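PDB 4D7R: Proline/betaine transporter, RALF from Rickettsia prowazekii str. Madrid E, which probably acts as a guanine nucleotide exchange factor through its Sec7 domain, here fused to the capping domain of Legionella RalF in an engineered chimera. Local coordinates for residues Q187-L192 with N204-I209. Numbering follows the deposited sequence.
Sequences QLKNNL and NFLKKI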
loop_
_atom_site.group_PDB
_atom_site.type_symbol
_atom_site.label_atom_id
_atom_site.label_comp_id
_atom_site.label_asym_id
_atom_site.label_seq_id
_atom_site.Cartn_x
_atom_site.Cartn_y
_atom_site.Cartn_z
ATOM N N GLN A 187 17.719 -19.506 13.058
ATOM C CA GLN A 187 17.752 -18.905 11.734
ATOM C C GLN A 187 17.273 -17.441 11.785
ATOM O O GLN A 187 17.818 -16.587 11.079
ATOM C CB GLN A 187 16.992 -19.784 10.724
ATOM C CG GLN A 187 17.767 -21.079 10.394
ATOM C CD GLN A 187 16.971 -22.219 9.772
ATOM O OE1 GLN A 187 15.733 -22.289 9.832
ATOM N NE2 GLN A 187 17.688 -23.178 9.195
ATOM N N LEU A 188 16.317 -17.135 12.683
ATOM C CA LEU A 188 15.873 -15.755 12.881
ATOM C C LEU A 188 17.026 -14.959 13.479
ATOM O O LEU A 188 17.333 -13.886 12.972
ATOM C CB LEU A 188 14.632 -15.655 13.787
ATOM C CG LEU A 188 14.118 -14.223 14.092
ATOM C CD1 LEU A 188 13.548 -13.534 12.856
ATOM C CD2 LEU A 188 13.093 -14.248 15.196
ATOM N N LYS A 189 17.697 -15.509 14.507
ATOM C CA LYS A 189 18.842 -14.889 15.191
ATOM C C LYS A 189 19.925 -14.522 14.192
ATOM O O LYS A 189 20.426 -13.400 14.243
ATOM C CB LYS A 189 19.434 -15.852 16.215
ATOM C CG LYS A 189 18.990 -15.654 17.642
ATOM C CD LYS A 189 19.535 -16.785 18.502
ATOM C CE LYS A 189 20.991 -16.670 18.877
ATOM N NZ LYS A 189 21.332 -17.636 19.956
ATOM N N ASN A 190 20.267 -15.475 13.274
ATOM C CA ASN A 190 21.278 -15.327 12.224
ATOM C C ASN A 190 20.933 -14.191 11.264
ATOM O O ASN A 190 21.801 -13.382 10.946
ATOM C CB ASN A 190 21.481 -16.650 11.477
ATOM C CG ASN A 190 22.624 -16.626 10.484
ATOM O OD1 ASN A 190 23.806 -16.641 10.857
ATOM N ND2 ASN A 190 22.295 -16.573 9.197
ATOM N N ASN A 191 19.666 -14.101 10.832
ATOM C CA ASN A 191 19.192 -13.039 9.942
ATOM C C ASN A 191 19.340 -11.663 10.574
ATOM O O ASN A 191 19.612 -10.687 9.873
ATOM C CB ASN A 191 17.724 -13.268 9.566
ATOM C CG ASN A 191 17.545 -14.157 8.350
ATOM O OD1 ASN A 191 16.821 -13.822 7.413
ATOM N ND2 ASN A 191 18.197 -15.300 8.337
ATOM N N LEU A 192 19.175 -11.596 11.901
ATOM C CA LEU A 192 19.211 -10.351 12.635
ATOM C C LEU A 192 20.538 -10.055 13.314
ATOM O O LEU A 192 20.635 -9.053 14.023
ATOM C CB LEU A 192 18.058 -10.321 13.639
ATOM C CG LEU A 192 16.644 -10.288 13.036
ATOM C CD1 LEU A 192 15.640 -10.577 14.100
ATOM C CD2 LEU A 192 16.337 -8.917 12.422
ATOM N N ASN A 204 16.776 -13.327 24.532
ATOM C CA ASN A 204 15.380 -13.470 25.030
ATOM C C ASN A 204 14.427 -12.479 24.396
ATOM O O ASN A 204 13.263 -12.818 24.198
ATOM C CB ASN A 204 15.242 -13.401 26.550
ATOM C CG ASN A 204 13.927 -14.008 27.053
ATOM O OD1 ASN A 204 13.539 -15.147 26.708
ATOM N ND2 ASN A 204 13.240 -13.289 27.925
ATOM N N PHE A 205 14.893 -11.261 24.074
ATOM C CA PHE A 205 14.040 -10.265 23.411
ATOM C C PHE A 205 13.498 -10.857 22.071
ATOM O O PHE A 205 12.312 -10.723 21.761
ATOM C CB PHE A 205 14.839 -8.965 23.160
ATOM C CG PHE A 205 14.120 -7.911 22.351
ATOM C CD1 PHE A 205 13.112 -7.137 22.924
ATOM C CD2 PHE A 205 14.456 -7.682 21.018
ATOM C CE1 PHE A 205 12.432 -6.172 22.170
ATOM C CE2 PHE A 205 13.795 -6.709 20.274
ATOM C CZ PHE A 205 12.769 -5.973 20.847
ATOM N N LEU A 206 14.366 -11.559 21.324
ATOM C CA LEU A 206 13.990 -12.181 20.048
ATOM C C LEU A 206 13.218 -13.473 20.256
ATOM O O LEU A 206 12.306 -13.771 19.477
ATOM C CB LEU A 206 15.207 -12.423 19.140
ATOM C CG LEU A 206 15.988 -11.212 18.655
ATOM C CD1 LEU A 206 17.181 -11.645 17.826
ATOM C CD2 LEU A 206 15.108 -10.250 17.845
ATOM N N LYS A 207 13.567 -14.239 21.317
ATOM C CA LYS A 207 12.891 -15.495 21.658
ATOM C C LYS A 207 11.427 -15.246 21.963
ATOM O O LYS A 207 10.570 -15.998 21.482
ATOM C CB LYS A 207 13.597 -16.220 22.816
ATOM C CG LYS A 207 13.078 -17.650 23.112
ATOM C CD LYS A 207 13.085 -18.582 21.884
ATOM C CE LYS A 207 13.015 -20.060 22.226
ATOM N NZ LYS A 207 11.774 -20.417 22.962
ATOM N N LYS A 208 11.146 -14.157 22.712
ATOM C CA LYS A 208 9.792 -13.761 23.083
ATOM C C LYS A 208 8.992 -13.437 21.831
ATOM O O LYS A 208 7.839 -13.841 21.752
ATOM C CB LYS A 208 9.803 -12.574 24.047
ATOM C CG LYS A 208 10.208 -12.931 25.481
ATOM N N ILE A 209 9.610 -12.756 20.829
ATOM C CA ILE A 209 8.922 -12.441 19.556
ATOM C C ILE A 209 8.646 -13.737 18.776
ATOM O O ILE A 209 7.511 -13.985 18.345
ATOM C CB ILE A 209 9.707 -11.409 18.685
ATOM C CG1 ILE A 209 9.818 -10.035 19.362
ATOM C CG2 ILE A 209 9.053 -11.253 17.273
ATOM C CD1 ILE A 209 10.980 -9.166 18.702
#
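With CG beside the backbone N and anti to the carbonyl carbon (chi1 -63° and -66°), Leu206 and Leu192 turn their methyl ends to each other. Both CB atoms point across the interface, and the two isobutyl groups approach at a slant through their methyl ends. The evidence for apolar packing is the 3.8 Å separation of Leu192 CD1 from Leu206 CD2; the same Leu192 methyl also lies 4.2 Å from Leu206 CD1, and is thus placed against both branches of its partner. Leu188, one turn earlier, makes a more distant approach, its CD2 4.4 Å from the carbonyl O of Leu206. On the exposed margin, Lys189 contributes its aliphatic portion, CG being 4.4 Å from Leu206 CD1, while its ammonium leads away to a salt bridge with Asp203, just ahead of 204-209. Both segments lie in the Rickettsia Sec7 domain, an all-helical fold, where the contact packs the end of helix 185-191, with Leu192 just beyond it, against the first turns of helix 203-215. Eleven residues separate the segments, almost all in the connecting loop. The closest CA atoms, those of Lys189 and Leu206, are 7.4 Å apart, and no hydrogen bond links the segments, so the contact is made by side chains, apart from the distant approach of Leu188 to the Leu206 carbonyl. Of the 173 Å² buried between the segments, Leu206 alone accounts for 79 Å². Phe201 from the connecting loop touches both Leu192 and Leu206, and Leu206 also packs on Phe185 and on Leu161 of helix 155-173.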